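Long-range contact in S-adenosylmethionine:2-demethylmenaquinone methyltransferase (Geobacillus kaustophilus, PDB 2PCN), which belongs to the RraA-like family and forms a three-chain assembly: residues T52-D62 and R125-W136. Residues are numbered along the deposited sequence; the frame is centred on the assembly and turned at random.
Sequences TVPPGTVLVVD and RDVVLEFGGVRW
Thr52 OG1 is reached by both terminal nitrogens of Arg125: NH2 donates at 3.0 Å to the hydroxyl, which sits 28° out of the guanidinium plane, and NH1 adds a weak bond at 3.2 Å. The same hydroxyl is also bonded to Glu48 O, one turn back in helix 44-52. A bend at chi3 turns the arginine's otherwise extended chain toward Thr52.

At the other end of the contact, Asp62 meets strand 129-131 both directly and through water. Its OD2 accepts from two waters, one of which takes the N-H of Glu130 while the other donates to Glu130 O at 3.3 Å; OD1 is held by Lys64 N. The carboxylate lies beside the CD1 corner of Phe131, its plane turned 44° from the ring.

Between these polar ends, the central mixed sheet of this RraA-like fold, to which strand 58-62 belongs, packs against the two-stranded hairpin 129-136, with strands 58-62 and 129-131 at 65°. Val60 CG1, anti to its own N, enters the hairpin's aromatic pair: it sits over a face of Trp136, a CH-pi contact 4.1 Å from the centroid of the six-membered ring, and meets the edge of Phe131 at CZ (3.7 Å). Leu129 CD1 closes in on the same methyl. Within the hairpin, Trp136 NE1 donates almost straight to Phe131 O, which helps hold the rotation of the indole that receives Val60; Val134 N reaches the same oxygen from the opposite face.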
ATOM      1  N   THR A  52      -8.176 -27.172  14.282  1.00 12.73           N
ATOM      2  CA  THR A  52      -9.009 -27.495  15.436  1.00 14.89           C
ATOM      3  C   THR A  52     -10.017 -26.467  15.955  1.00 14.03           C
ATOM      4  O   THR A  52     -10.987 -26.851  16.605  1.00 16.33           O
ATOM      5  CB  THR A  52      -8.126 -27.913  16.624  1.00 16.93           C
ATOM      6  OG1 THR A  52      -7.252 -26.829  16.967  1.00 16.41           O
ATOM      7  CG2 THR A  52      -7.292 -29.137  16.256  1.00 12.61           C
ATOM      8  N   VAL A  53      -9.816 -25.177  15.689  1.00 11.39           N
ATOM      9  CA  VAL A  53     -10.762 -24.180  16.197  1.00 12.43           C
ATOM     10  C   VAL A  53     -12.167 -24.318  15.590  1.00 13.57           C
ATOM     11  O   VAL A  53     -12.331 -24.818  14.479  1.00 13.77           O
ATOM     12  CB  VAL A  53     -10.250 -22.733  15.978  1.00 10.77           C
ATOM     13  CG1 VAL A  53      -8.940 -22.534  16.720  1.00 11.93           C
ATOM     14  CG2 VAL A  53     -10.077 -22.448  14.487  1.00 12.53           C
ATOM     15  N   PRO A  54     -13.200 -23.879  16.329  1.00 12.11           N
ATOM     16  CA  PRO A  54     -14.592 -23.956  15.871  1.00 13.50           C
ATOM     17  C   PRO A  54     -14.866 -23.126  14.621  1.00 13.38           C
ATOM     18  O   PRO A  54     -14.174 -22.146  14.353  1.00 12.81           O
ATOM     19  CB  PRO A  54     -15.383 -23.427  17.070  1.00 14.68           C
ATOM     20  CG  PRO A  54     -14.505 -23.736  18.233  1.00 15.72           C
ATOM     21  CD  PRO A  54     -13.139 -23.372  17.710  1.00 16.03           C
ATOM     22  N   PRO A  55     -15.885 -23.515  13.839  1.00 16.65           N
ATOM     23  CA  PRO A  55     -16.232 -22.776  12.622  1.00 14.89           C
ATOM     24  C   PRO A  55     -16.617 -21.346  13.006  1.00 18.13           C
ATOM     25  O   PRO A  55     -17.196 -21.120  14.071  1.00 15.51           O
ATOM     26  CB  PRO A  55     -17.425 -23.559  12.069  1.00 14.61           C
ATOM     27  CG  PRO A  55     -17.168 -24.957  12.554  1.00 23.67           C
ATOM     28  CD  PRO A  55     -16.723 -24.719  13.977  1.00 17.37           C
ATOM     29  N   GLY A  56     -16.295 -20.384  12.145  1.00 11.36           N
ATOM     30  CA  GLY A  56     -16.630 -18.998  12.428  1.00 15.29           C
ATOM     31  C   GLY A  56     -15.560 -18.250  13.203  1.00 15.76           C
ATOM     32  O   GLY A  56     -15.632 -17.029  13.365  1.00 12.96           O
ATOM     33  N   THR A  57     -14.560 -18.982  13.682  1.00 13.68           N
ATOM     34  CA  THR A  57     -13.468 -18.393  14.452  1.00 11.24           C
ATOM     35  C   THR A  57     -12.558 -17.501  13.614  1.00  8.90           C
ATOM     36  O   THR A  57     -12.386 -17.716  12.415  1.00  8.87           O
ATOM     37  CB  THR A  57     -12.558 -19.490  15.068  1.00 12.80           C
ATOM     38  OG1 THR A  57     -13.303 -20.266  16.012  1.00 10.44           O
ATOM     39  CG2 THR A  57     -11.354 -18.863  15.771  1.00  9.23           C
ATOM     40  N   VAL A  58     -11.987 -16.494  14.264  1.00  9.79           N
ATOM     41  CA  VAL A  58     -11.023 -15.609  13.630  1.00  6.99           C
ATOM     42  C   VAL A  58      -9.741 -15.893  14.403  1.00  7.10           C
ATOM     43  O   VAL A  58      -9.657 -15.604  15.597  1.00 10.09           O
ATOM     44  CB  VAL A  58     -11.377 -14.115  13.795  1.00 10.15           C
ATOM     45  CG1 VAL A  58     -10.193 -13.259  13.357  1.00 14.49           C
ATOM     46  CG2 VAL A  58     -12.596 -13.768  12.947  1.00  9.35           C
ATOM     47  N   LEU A  59      -8.758 -16.488  13.738  1.00  9.58           N
ATOM     48  CA  LEU A  59      -7.497 -16.797  14.397  1.00 10.41           C
ATOM     49  C   LEU A  59      -6.604 -15.566  14.390  1.00  8.09           C
ATOM     50  O   LEU A  59      -6.344 -14.989  13.335  1.00 10.21           O
ATOM     51  CB  LEU A  59      -6.782 -17.946  13.680  1.00 10.84           C
ATOM     52  CG  LEU A  59      -5.503 -18.422  14.380  1.00 14.11           C
ATOM     53  CD1 LEU A  59      -5.871 -19.155  15.660  1.00 14.79           C
ATOM     54  CD2 LEU A  59      -4.714 -19.337  13.467  1.00  8.86           C
ATOM     55  N   VAL A  60      -6.149 -15.155  15.570  1.00  6.60           N
ATOM     56  CA  VAL A  60      -5.263 -14.007  15.688  1.00  6.68           C
ATOM     57  C   VAL A  60      -3.895 -14.568  16.045  1.00 11.44           C
ATOM     58  O   VAL A  60      -3.743 -15.258  17.058  1.00  7.53           O
ATOM     59  CB  VAL A  60      -5.734 -13.036  16.797  1.00  8.32           C
ATOM     60  CG1 VAL A  60      -4.794 -11.842  16.882  1.00  9.23           C
ATOM     61  CG2 VAL A  60      -7.153 -12.568  16.495  1.00 12.64           C
ATOM     62  N   VAL A  61      -2.910 -14.279  15.203  1.00  7.76           N
ATOM     63  CA  VAL A  61      -1.555 -14.776  15.408  1.00 11.65           C
ATOM     64  C   VAL A  61      -0.538 -13.662  15.640  1.00  6.82           C
ATOM     65  O   VAL A  61      -0.365 -12.782  14.798  1.00  8.48           O
ATOM     66  CB  VAL A  61      -1.092 -15.600  14.186  1.00 10.22           C
ATOM     67  CG1 VAL A  61       0.344 -16.066  14.380  1.00  6.76           C
ATOM     68  CG2 VAL A  61      -2.022 -16.786  13.978  1.00 10.19           C
ATOM     69  N   ASP A  62       0.126 -13.689  16.791  1.00  6.18           N
ATOM     70  CA  ASP A  62       1.142 -12.686  17.065  1.00  9.59           C
ATOM     71  C   ASP A  62       2.491 -13.276  16.681  1.00  8.40           C
ATOM     72  O   ASP A  62       3.048 -14.101  17.407  1.00 15.15           O
ATOM     73  CB  ASP A  62       1.157 -12.285  18.540  1.00 13.48           C
ATOM     74  CG  ASP A  62       2.183 -11.202  18.829  1.00 19.47           C
ATOM     75  OD1 ASP A  62       2.839 -10.743  17.869  1.00 14.21           O
ATOM     76  OD2 ASP A  62       2.337 -10.808  20.004  1.00 18.77           O
ATOM     77  N   ARG A 125      -0.681 -21.570  22.288  1.00 13.09           N
ATOM     78  CA  ARG A 125      -2.033 -21.255  21.848  1.00 13.95           C
ATOM     79  C   ARG A 125      -2.851 -20.838  23.067  1.00 14.91           C
ATOM     80  O   ARG A 125      -2.469 -21.108  24.208  1.00 13.54           O
ATOM     81  CB  ARG A 125      -2.699 -22.479  21.199  1.00 15.02           C
ATOM     82  CG  ARG A 125      -2.114 -22.913  19.866  1.00 16.29           C
ATOM     83  CD  ARG A 125      -2.799 -24.176  19.360  1.00 13.11           C
ATOM     84  NE  ARG A 125      -4.246 -23.999  19.243  1.00 15.02           N
ATOM     85  CZ  ARG A 125      -5.102 -24.976  18.962  1.00 14.13           C
ATOM     86  NH1 ARG A 125      -4.662 -26.212  18.766  1.00 11.57           N
ATOM     87  NH2 ARG A 125      -6.402 -24.721  18.885  1.00 11.01           N
ATOM     88  N   ASP A 126      -3.966 -20.165  22.811  1.00 15.47           N
ATOM     89  CA  ASP A 126      -4.890 -19.734  23.855  1.00 15.34           C
ATOM     90  C   ASP A 126      -4.320 -18.848  24.960  1.00 16.13           C
ATOM     91  O   ASP A 126      -4.775 -18.911  26.102  1.00 15.54           O
ATOM     92  CB  ASP A 126      -5.555 -20.961  24.484  1.00 19.42           C
ATOM     93  CG  ASP A 126      -6.094 -21.927  23.446  1.00 26.42           C
ATOM     94  OD1 ASP A 126      -6.799 -21.476  22.522  1.00 30.40           O
ATOM     95  OD2 ASP A 126      -5.817 -23.139  23.556  1.00 32.46           O
ATOM     96  N   VAL A 127      -3.327 -18.031  24.627  1.00 14.93           N
ATOM     97  CA  VAL A 127      -2.742 -17.113  25.598  1.00 16.55           C
ATOM     98  C   VAL A 127      -3.173 -15.702  25.212  1.00 16.98           C
ATOM     99  O   VAL A 127      -3.683 -15.485  24.111  1.00 11.89           O
ATOM    100  CB  VAL A 127      -1.190 -17.175  25.603  1.00 18.59           C
ATOM    101  CG1 VAL A 127      -0.722 -18.549  26.066  1.00 19.41           C
ATOM    102  CG2 VAL A 127      -0.647 -16.864  24.218  1.00 15.89           C
ATOM    103  N   VAL A 128      -2.985 -14.748  26.117  1.00 11.27           N
ATOM    104  CA  VAL A 128      -3.349 -13.369  25.830  1.00 15.03           C
ATOM    105  C   VAL A 128      -2.241 -12.752  24.984  1.00 15.44           C
ATOM    106  O   VAL A 128      -1.064 -12.837  25.332  1.00 16.74           O
ATOM    107  CB  VAL A 128      -3.516 -12.552  27.126  1.00 19.61           C
ATOM    108  CG1 VAL A 128      -3.819 -11.102  26.791  1.00 16.90           C
ATOM    109  CG2 VAL A 128      -4.637 -13.146  27.970  1.00 18.86           C
ATOM    110  N   LEU A 129      -2.620 -12.147  23.863  1.00 11.57           N
ATOM    111  CA  LEU A 129      -1.646 -11.527  22.979  1.00 14.91           C
ATOM    112  C   LEU A 129      -1.634 -10.028  23.220  1.00 14.17           C
ATOM    113  O   LEU A 129      -2.635  -9.451  23.654  1.00 14.06           O
ATOM    114  CB  LEU A 129      -1.999 -11.806  21.514  1.00  9.76           C
ATOM    115  CG  LEU A 129      -2.257 -13.263  21.124  1.00 14.93           C
ATOM    116  CD1 LEU A 129      -2.701 -13.314  19.672  1.00 12.41           C
ATOM    117  CD2 LEU A 129      -1.001 -14.099  21.336  1.00 10.45           C
ATOM    118  N   GLU A 130      -0.499  -9.400  22.941  1.00 13.48           N
ATOM    119  CA  GLU A 130      -0.363  -7.965  23.119  1.00 19.55           C
ATOM    120  C   GLU A 130       0.427  -7.315  21.990  1.00 15.98           C
ATOM    121  O   GLU A 130       1.653  -7.392  21.952  1.00 14.54           O
ATOM    122  CB  GLU A 130       0.318  -7.660  24.457  1.00 24.71           C
ATOM    123  CG  GLU A 130      -0.540  -7.957  25.671  1.00 35.34           C
ATOM    124  CD  GLU A 130       0.203  -7.743  26.975  1.00 43.85           C
ATOM    125  OE1 GLU A 130       0.774  -6.648  27.160  1.00 45.78           O
ATOM    126  OE2 GLU A 130       0.209  -8.668  27.815  1.00 49.27           O
ATOM    127  N   PHE A 131      -0.288  -6.684  21.063  1.00 16.83           N
ATOM    128  CA  PHE A 131       0.345  -5.987  19.948  1.00 13.60           C
ATOM    129  C   PHE A 131      -0.640  -5.007  19.324  1.00 10.84           C
ATOM    130  O   PHE A 131      -1.853  -5.135  19.506  1.00 13.11           O
ATOM    131  CB  PHE A 131       0.849  -6.971  18.882  1.00 14.72           C
ATOM    132  CG  PHE A 131      -0.243  -7.708  18.159  1.00 15.11           C
ATOM    133  CD1 PHE A 131      -0.679  -8.950  18.609  1.00 10.69           C
ATOM    134  CD2 PHE A 131      -0.825  -7.163  17.016  1.00 14.23           C
ATOM    135  CE1 PHE A 131      -1.681  -9.648  17.927  1.00 11.62           C
ATOM    136  CE2 PHE A 131      -1.829  -7.851  16.327  1.00 10.79           C
ATOM    137  CZ  PHE A 131      -2.256  -9.098  16.785  1.00  8.78           C
ATOM    138  N   GLY A 132      -0.112  -4.029  18.596  1.00 13.32           N
ATOM    139  CA  GLY A 132      -0.958  -3.040  17.953  1.00 11.87           C
ATOM    140  C   GLY A 132      -1.739  -2.213  18.953  1.00 15.65           C
ATOM    141  O   GLY A 132      -2.779  -1.644  18.621  1.00 16.65           O
ATOM    142  N   GLY A 133      -1.231  -2.149  20.181  1.00 15.43           N
ATOM    143  CA  GLY A 133      -1.892  -1.387  21.226  1.00 17.99           C
ATOM    144  C   GLY A 133      -3.171  -2.047  21.700  1.00 17.09           C
ATOM    145  O   GLY A 133      -4.016  -1.404  22.324  1.00 16.63           O
ATOM    146  N   VAL A 134      -3.312  -3.338  21.417  1.00 14.66           N
ATOM    147  CA  VAL A 134      -4.511  -4.075  21.803  1.00 10.73           C
ATOM    148  C   VAL A 134      -4.193  -5.353  22.575  1.00 13.25           C
ATOM    149  O   VAL A 134      -3.178  -6.005  22.332  1.00 10.84           O
ATOM    150  CB  VAL A 134      -5.354  -4.450  20.546  1.00 11.81           C
ATOM    151  CG1 VAL A 134      -6.477  -5.423  20.913  1.00 12.15           C
ATOM    152  CG2 VAL A 134      -5.940  -3.192  19.929  1.00 11.62           C
ATOM    153  N   ARG A 135      -5.068  -5.696  23.515  1.00 12.38           N
ATOM    154  CA  ARG A 135      -4.921  -6.916  24.302  1.00 11.43           C
ATOM    155  C   ARG A 135      -5.924  -7.884  23.685  1.00 10.64           C
ATOM    156  O   ARG A 135      -7.134  -7.669  23.773  1.00 13.54           O
ATOM    157  CB  ARG A 135      -5.275  -6.646  25.769  1.00 18.12           C
ATOM    158  CG  ARG A 135      -5.109  -7.837  26.703  1.00 20.69           C
ATOM    159  CD  ARG A 135      -5.780  -7.554  28.046  1.00 30.79           C
ATOM    160  NE  ARG A 135      -5.594  -8.631  29.016  1.00 38.08           N
ATOM    161  CZ  ARG A 135      -4.436  -8.915  29.603  1.00 43.71           C
ATOM    162  NH1 ARG A 135      -3.355  -8.202  29.319  1.00 46.72           N
ATOM    163  NH2 ARG A 135      -4.359  -9.911  30.477  1.00 44.92           N
ATOM    164  N   TRP A 136      -5.418  -8.934  23.045  1.00 10.64           N
ATOM    165  CA  TRP A 136      -6.261  -9.927  22.384  1.00  9.72           C
ATOM    166  C   TRP A 136      -6.473 -11.148  23.277  1.00 10.48           C
ATOM    167  O   TRP A 136      -5.557 -11.943  23.475  1.00 14.84           O
ATOM    168  CB  TRP A 136      -5.611 -10.367  21.066  1.00 10.34           C
ATOM    169  CG  TRP A 136      -5.100  -9.226  20.228  1.00 12.90           C
ATOM    170  CD1 TRP A 136      -3.992  -8.465  20.468  1.00 10.48           C
ATOM    171  CD2 TRP A 136      -5.682  -8.718  19.022  1.00  9.81           C
ATOM    172  NE1 TRP A 136      -3.845  -7.516  19.484  1.00  8.65           N
ATOM    173  CE2 TRP A 136      -4.869  -7.649  18.583  1.00  6.17           C
ATOM    174  CE3 TRP A 136      -6.810  -9.064  18.267  1.00 11.83           C
ATOM    175  CZ2 TRP A 136      -5.149  -6.920  17.419  1.00 10.18           C
ATOM    176  CZ3 TRP A 136      -7.089  -8.340  17.109  1.00 13.73           C
ATOM    177  CH2 TRP A 136      -6.261  -7.281  16.698  1.00 14.58           C
TER
HETATM  178  O   HOH W   1       1.699 -11.210  22.417  1.00 18.21           O
HETATM  179  O   HOH W   2       4.053  -8.636  20.073  1.00 25.86           O